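Local coordinates for protein alternansucrase (Leuconostoc mesenteroides, PDB 6HVG) that belongs to the glycoside hydrolase family 70 enzymes, multidomain proteins with a TIM-barrel-type catalytic region and cell-wall-binding-type repeats, and carries a calcium ion, at residues V509-E522 and I1253-W1265. Numbering follows the deposited sequence.
Sequences VKTQANWNKQTEDE and ILHRGAYYVLKDW
With CG anti to the carbonyl carbon (chi1 -67°) and the chain extended beyond it, E520 reaches the backbone of H1255, R1256 and G1257. E520 OE1 takes H1255 N on its syn lone pair, at 2.9 Å. E520 OE2 accepts from R1256 N at 2.8 Å and from G1257 N at 3.0 Å, both from one face of the carboxylate and well above its plane. Y1192 OH also bonds OE2. One buried carboxylate thus ties down three successive N-H groups.

T519 has OG1 between its backbone N and carbonyl carbon (chi1 51°). A1258 N donates to T519 OG1 at 3.0 Å in a nearly straight bond. Y1259 N then donates to N514 O at 3.1 Å, in the carbonyl plane. G1257 lies close against the backbone of N514 to N516, and its CA makes CA-H...O contacts with N514 O (3.2 Å) and N516 O (3.3 Å). N516 OD1 accepts from Q518 N, an Asx turn.

At one end, K517 lays its extended chain over one face of the H1255 imidazole, a CH-pi contact with K517 CD 4.0 Å from the ring centroid. A water joins H1255 NE2 to E522 OE2. At the other end, the W515 indole turns its NE1 edge to Y1259 O in a weak bond, and its CZ2 lies near L1262 CD2.

The contact joins the turns after helix 499-511 to the loop that leaves strand 1248-1252, within the family 70 region. Strands 1248-1252, 1166-1175 and 1190-1197 belong to one antiparallel sheet. The R1256 guanidinium hydrogen-bonds V1193 O and N1195 OD1 of strand 1190-1197. R1174 NE of strand 1166-1175 hydrogen-bonds E520 O.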
loop_
_atom_site.group_PDB
_atom_site.type_symbol
_atom_site.label_atom_id
_atom_site.label_comp_id
_atom_site.label_asym_id
_atom_site.label_seq_id
_atom_site.Cartn_x
_atom_site.Cartn_y
_atom_site.Cartn_z
ATOM N N VAL A 509 22.008 -19.116 -2.461
ATOM C CA VAL A 509 21.312 -18.866 -1.208
ATOM C C VAL A 509 19.924 -18.282 -1.432
ATOM O O VAL A 509 18.993 -18.642 -0.725
ATOM C CB VAL A 509 22.140 -17.942 -0.285
ATOM C CG1 VAL A 509 21.321 -17.433 0.887
ATOM C CG2 VAL A 509 23.363 -18.678 0.233
ATOM N N LYS A 510 19.789 -17.374 -2.396
ATOM C CA LYS A 510 18.510 -16.711 -2.682
ATOM C C LYS A 510 17.485 -17.669 -3.307
ATOM O O LYS A 510 16.277 -17.465 -3.221
ATOM C CB LYS A 510 18.734 -15.513 -3.609
ATOM C CG LYS A 510 19.500 -14.349 -2.984
ATOM C CD LYS A 510 19.834 -13.310 -4.070
ATOM C CE LYS A 510 20.719 -12.174 -3.533
ATOM N NZ LYS A 510 20.387 -10.824 -4.101
ATOM N N THR A 511 17.987 -18.725 -3.919
ATOM C CA THR A 511 17.179 -19.805 -4.461
ATOM C C THR A 511 16.337 -20.565 -3.431
ATOM O O THR A 511 15.260 -21.058 -3.753
ATOM C CB THR A 511 18.131 -20.811 -5.157
ATOM O OG1 THR A 511 18.672 -20.200 -6.325
ATOM C CG2 THR A 511 17.425 -22.082 -5.581
ATOM N N GLN A 512 16.837 -20.682 -2.207
ATOM C CA GLN A 512 16.206 -21.501 -1.172
ATOM C C GLN A 512 15.143 -20.743 -0.395
ATOM O O GLN A 512 15.398 -19.665 0.129
ATOM C CB GLN A 512 17.261 -21.999 -0.180
ATOM C CG GLN A 512 18.426 -22.716 -0.822
ATOM C CD GLN A 512 17.974 -23.950 -1.531
ATOM O OE1 GLN A 512 17.639 -24.950 -0.893
ATOM N NE2 GLN A 512 17.944 -23.899 -2.854
ATOM N N ALA A 513 13.962 -21.343 -0.287
ATOM C CA ALA A 513 12.808 -20.717 0.354
ATOM C C ALA A 513 13.110 -20.212 1.769
ATOM O O ALA A 513 12.655 -19.136 2.153
ATOM C CB ALA A 513 11.616 -21.670 0.366
ATOM N N ASN A 514 13.833 -21.004 2.554
ATOM C CA ASN A 514 14.182 -20.599 3.912
ATOM C C ASN A 514 15.094 -19.378 3.957
ATOM O O ASN A 514 15.226 -18.750 4.989
ATOM C CB ASN A 514 14.836 -21.761 4.645
ATOM C CG ASN A 514 13.839 -22.700 5.271
ATOM O OD1 ASN A 514 12.687 -22.377 5.436
ATOM N ND2 ASN A 514 14.300 -23.866 5.656
ATOM N N TRP A 515 15.747 -19.076 2.837
ATOM C CA TRP A 515 16.666 -17.956 2.737
ATOM C C TRP A 515 16.191 -16.844 1.803
ATOM O O TRP A 515 17.005 -16.044 1.287
ATOM C CB TRP A 515 18.039 -18.480 2.292
ATOM C CG TRP A 515 18.611 -19.492 3.246
ATOM C CD1 TRP A 515 18.338 -19.604 4.586
ATOM C CD2 TRP A 515 19.542 -20.529 2.947
ATOM N NE1 TRP A 515 19.043 -20.635 5.126
ATOM C CE2 TRP A 515 19.803 -21.212 4.147
ATOM C CE3 TRP A 515 20.191 -20.943 1.783
ATOM C CZ2 TRP A 515 20.667 -22.276 4.218
ATOM C CZ3 TRP A 515 21.075 -22.019 1.865
ATOM C CH2 TRP A 515 21.291 -22.667 3.072
ATOM N N ASN A 516 14.877 -16.782 1.579
ATOM C CA ASN A 516 14.302 -15.694 0.792
ATOM C C ASN A 516 12.893 -15.318 1.273
ATOM O O ASN A 516 12.433 -15.811 2.305
ATOM C CB ASN A 516 14.435 -15.988 -0.715
ATOM C CG ASN A 516 13.602 -17.150 -1.176
ATOM O OD1 ASN A 516 12.567 -17.486 -0.593
ATOM N ND2 ASN A 516 14.029 -17.767 -2.265
ATOM N N LYS A 517 12.212 -14.447 0.548
ATOM C CA LYS A 517 10.921 -13.912 0.987
ATOM C C LYS A 517 9.755 -14.897 0.979
ATOM O O LYS A 517 8.688 -14.610 1.540
ATOM C CB LYS A 517 10.525 -12.704 0.118
ATOM C CG LYS A 517 9.900 -13.063 -1.232
ATOM C CD LYS A 517 9.621 -11.823 -2.067
ATOM C CE LYS A 517 8.984 -12.184 -3.399
ATOM N NZ LYS A 517 9.214 -11.107 -4.407
ATOM N N GLN A 518 9.934 -16.044 0.337
ATOM C CA GLN A 518 8.896 -17.077 0.296
ATOM C C GLN A 518 8.498 -17.552 1.693
ATOM O O GLN A 518 7.342 -17.903 1.943
ATOM C CB GLN A 518 9.363 -18.243 -0.550
ATOM C CG GLN A 518 9.576 -17.873 -2.007
ATOM C CD GLN A 518 9.929 -19.052 -2.881
ATOM O OE1 GLN A 518 10.108 -20.185 -2.411
ATOM N NE2 GLN A 518 10.067 -18.779 -4.170
ATOM N N THR A 519 9.454 -17.519 2.614
ATOM C CA THR A 519 9.174 -17.824 4.009
ATOM C C THR A 519 8.884 -16.589 4.843
ATOM O O THR A 519 8.848 -16.680 6.053
ATOM C CB THR A 519 10.342 -18.611 4.629
ATOM O OG1 THR A 519 11.586 -17.935 4.386
ATOM C CG2 THR A 519 10.384 -19.995 4.023
ATOM N N GLU A 520 8.710 -15.441 4.189
ATOM C CA GLU A 520 8.404 -14.186 4.886
ATOM C C GLU A 520 6.940 -13.748 4.726
ATOM O O GLU A 520 6.544 -12.737 5.279
ATOM C CB GLU A 520 9.350 -13.060 4.438
ATOM C CG GLU A 520 10.787 -13.293 4.858
ATOM C CD GLU A 520 11.701 -12.151 4.520
ATOM O OE1 GLU A 520 11.276 -11.256 3.790
ATOM O OE2 GLU A 520 12.866 -12.159 4.965
ATOM N N ASP A 521 6.158 -14.515 3.964
ATOM C CA ASP A 521 4.735 -14.269 3.799
ATOM C C ASP A 521 4.421 -12.850 3.319
ATOM O O ASP A 521 3.624 -12.149 3.928
ATOM C CB ASP A 521 4.017 -14.573 5.113
ATOM C CG ASP A 521 4.030 -16.059 5.461
ATOM O OD1 ASP A 521 4.325 -16.894 4.581
ATOM O OD2 ASP A 521 3.736 -16.393 6.634
ATOM N N GLU A 522 5.078 -12.430 2.244
ATOM C CA GLU A 522 4.779 -11.168 1.598
ATOM C C GLU A 522 3.269 -11.002 1.468
ATOM O O GLU A 522 2.579 -11.907 1.033
ATOM C CB GLU A 522 5.440 -11.089 0.214
ATOM C CG GLU A 522 5.564 -9.668 -0.336
ATOM C CD GLU A 522 6.275 -9.591 -1.675
ATOM O OE1 GLU A 522 5.972 -10.418 -2.563
ATOM O OE2 GLU A 522 7.164 -8.729 -1.837
ATOM N N ILE A 1253 9.835 -6.270 5.724
ATOM C CA ILE A 1253 10.511 -7.521 5.459
ATOM C C ILE A 1253 11.690 -7.317 4.504
ATOM O O ILE A 1253 11.566 -6.610 3.511
ATOM C CB ILE A 1253 9.558 -8.600 4.906
ATOM C CG1 ILE A 1253 8.896 -8.163 3.608
ATOM C CG2 ILE A 1253 8.533 -8.980 5.941
ATOM C CD1 ILE A 1253 7.970 -9.200 3.014
ATOM N N LEU A 1254 12.825 -7.937 4.824
ATOM C CA LEU A 1254 14.069 -7.719 4.088
ATOM C C LEU A 1254 14.440 -8.815 3.098
ATOM O O LEU A 1254 15.545 -8.782 2.541
ATOM C CB LEU A 1254 15.234 -7.512 5.070
ATOM C CG LEU A 1254 15.081 -6.335 6.042
ATOM C CD1 LEU A 1254 16.371 -6.084 6.789
ATOM C CD2 LEU A 1254 14.689 -5.064 5.326
ATOM N N HIS A 1255 13.528 -9.764 2.875
ATOM C CA HIS A 1255 13.700 -10.813 1.846
ATOM C C HIS A 1255 14.881 -11.771 2.120
ATOM O O HIS A 1255 15.515 -12.298 1.199
ATOM C CB HIS A 1255 13.862 -10.180 0.451
ATOM C CG HIS A 1255 12.673 -9.405 -0.005
ATOM N ND1 HIS A 1255 12.541 -8.948 -1.299
ATOM C CD2 HIS A 1255 11.553 -9.026 0.649
ATOM C CE1 HIS A 1255 11.395 -8.304 -1.415
ATOM N NE2 HIS A 1255 10.773 -8.344 -0.252
ATOM N N ARG A 1256 15.173 -11.980 3.386
ATOM C CA ARG A 1256 16.342 -12.756 3.767
ATOM C C ARG A 1256 16.001 -14.198 4.156
ATOM O O ARG A 1256 16.839 -15.095 3.983
ATOM C CB ARG A 1256 17.085 -12.051 4.900
ATOM C CG ARG A 1256 17.955 -10.948 4.353
ATOM C CD ARG A 1256 18.546 -10.059 5.421
ATOM N NE ARG A 1256 19.374 -9.042 4.788
ATOM C CZ ARG A 1256 19.852 -7.960 5.390
ATOM N NH1 ARG A 1256 19.589 -7.724 6.661
ATOM N NH2 ARG A 1256 20.604 -7.105 4.716
ATOM N N GLY A 1257 14.798 -14.398 4.693
ATOM C CA GLY A 1257 14.293 -15.718 4.969
ATOM C C GLY A 1257 14.048 -15.949 6.447
ATOM O O GLY A 1257 14.651 -15.288 7.303
ATOM N N ALA A 1258 13.156 -16.890 6.743
ATOM C CA ALA A 1258 12.849 -17.228 8.118
ATOM C C ALA A 1258 14.036 -17.873 8.833
ATOM O O ALA A 1258 14.174 -17.750 10.055
ATOM C CB ALA A 1258 11.656 -18.161 8.165
ATOM N N TYR A 1259 14.889 -18.581 8.081
ATOM C CA TYR A 1259 16.028 -19.300 8.696
ATOM C C TYR A 1259 17.346 -19.006 7.995
ATOM O O TYR A 1259 18.128 -19.903 7.729
ATOM C CB TYR A 1259 15.738 -20.801 8.750
ATOM C CG TYR A 1259 14.502 -21.113 9.560
ATOM C CD1 TYR A 1259 14.526 -21.001 10.940
ATOM C CD2 TYR A 1259 13.301 -21.495 8.945
ATOM C CE1 TYR A 1259 13.401 -21.262 11.695
ATOM C CE2 TYR A 1259 12.163 -21.767 9.694
ATOM C CZ TYR A 1259 12.220 -21.648 11.070
ATOM O OH TYR A 1259 11.096 -21.903 11.834
ATOM N N TYR A 1260 17.579 -17.734 7.688
ATOM C CA TYR A 1260 18.869 -17.247 7.204
ATOM C C TYR A 1260 19.877 -17.274 8.357
ATOM O O TYR A 1260 21.071 -17.423 8.122
ATOM C CB TYR A 1260 18.692 -15.828 6.663
ATOM C CG TYR A 1260 19.925 -15.158 6.109
ATOM C CD1 TYR A 1260 20.513 -15.613 4.952
ATOM C CD2 TYR A 1260 20.470 -14.041 6.723
ATOM C CE1 TYR A 1260 21.618 -14.992 4.436
ATOM C CE2 TYR A 1260 21.587 -13.414 6.217
ATOM C CZ TYR A 1260 22.158 -13.891 5.081
ATOM O OH TYR A 1260 23.282 -13.268 4.571
ATOM N N VAL A 1261 19.384 -17.115 9.586
ATOM C CA VAL A 1261 20.181 -17.336 10.787
ATOM C C VAL A 1261 20.151 -18.834 11.071
ATOM O O VAL A 1261 19.084 -19.403 11.280
ATOM C CB VAL A 1261 19.617 -16.597 12.007
ATOM C CG1 VAL A 1261 20.488 -16.848 13.240
ATOM C CG2 VAL A 1261 19.509 -15.098 11.747
ATOM N N LEU A 1262 21.322 -19.469 11.073
ATOM C CA LEU A 1262 21.411 -20.927 11.006
ATOM C C LEU A 1262 21.139 -21.635 12.316
ATOM O O LEU A 1262 21.535 -21.185 13.383
ATOM C CB LEU A 1262 22.769 -21.344 10.479
ATOM C CG LEU A 1262 23.050 -20.865 9.058
ATOM C CD1 LEU A 1262 24.489 -21.123 8.647
ATOM C CD2 LEU A 1262 22.095 -21.546 8.108
ATOM N N LYS A 1263 20.472 -22.776 12.182
ATOM C CA LYS A 1263 19.821 -23.470 13.275
ATOM C C LYS A 1263 19.932 -24.969 13.057
ATOM O O LYS A 1263 20.011 -25.424 11.921
ATOM C CB LYS A 1263 18.365 -23.022 13.264
ATOM C CG LYS A 1263 17.439 -23.489 14.376
ATOM C CD LYS A 1263 16.015 -23.545 13.838
ATOM C CE LYS A 1263 14.913 -23.608 14.876
ATOM N NZ LYS A 1263 13.617 -23.913 14.204
ATOM N N ASP A 1264 19.985 -25.722 14.150
ATOM C CA ASP A 1264 19.961 -27.166 14.107
ATOM C C ASP A 1264 18.525 -27.624 14.288
ATOM O O ASP A 1264 17.881 -27.225 15.263
ATOM C CB ASP A 1264 20.812 -27.723 15.232
ATOM C CG ASP A 1264 20.591 -29.197 15.439
ATOM O OD1 ASP A 1264 20.803 -29.970 14.483
ATOM O OD2 ASP A 1264 20.182 -29.585 16.545
ATOM N N TRP A 1265 18.012 -28.439 13.360
ATOM C CA TRP A 1265 16.594 -28.780 13.395
ATOM C C TRP A 1265 16.267 -29.634 14.578
ATOM O O TRP A 1265 15.147 -29.596 15.090
ATOM C CB TRP A 1265 16.128 -29.483 12.126
ATOM C CG TRP A 1265 16.339 -28.697 10.869
ATOM C CD1 TRP A 1265 17.063 -29.081 9.786
ATOM C CD2 TRP A 1265 15.825 -27.415 10.563
ATOM N NE1 TRP A 1265 17.043 -28.115 8.820
ATOM C CE2 TRP A 1265 16.295 -27.071 9.276
ATOM C CE3 TRP A 1265 14.998 -26.525 11.235
ATOM C CZ2 TRP A 1265 15.972 -25.868 8.650
ATOM C CZ3 TRP A 1265 14.673 -25.315 10.605
ATOM C CH2 TRP A 1265 15.164 -25.006 9.322
HETATM O O HOH W 1 8.339 -7.143 0.143
#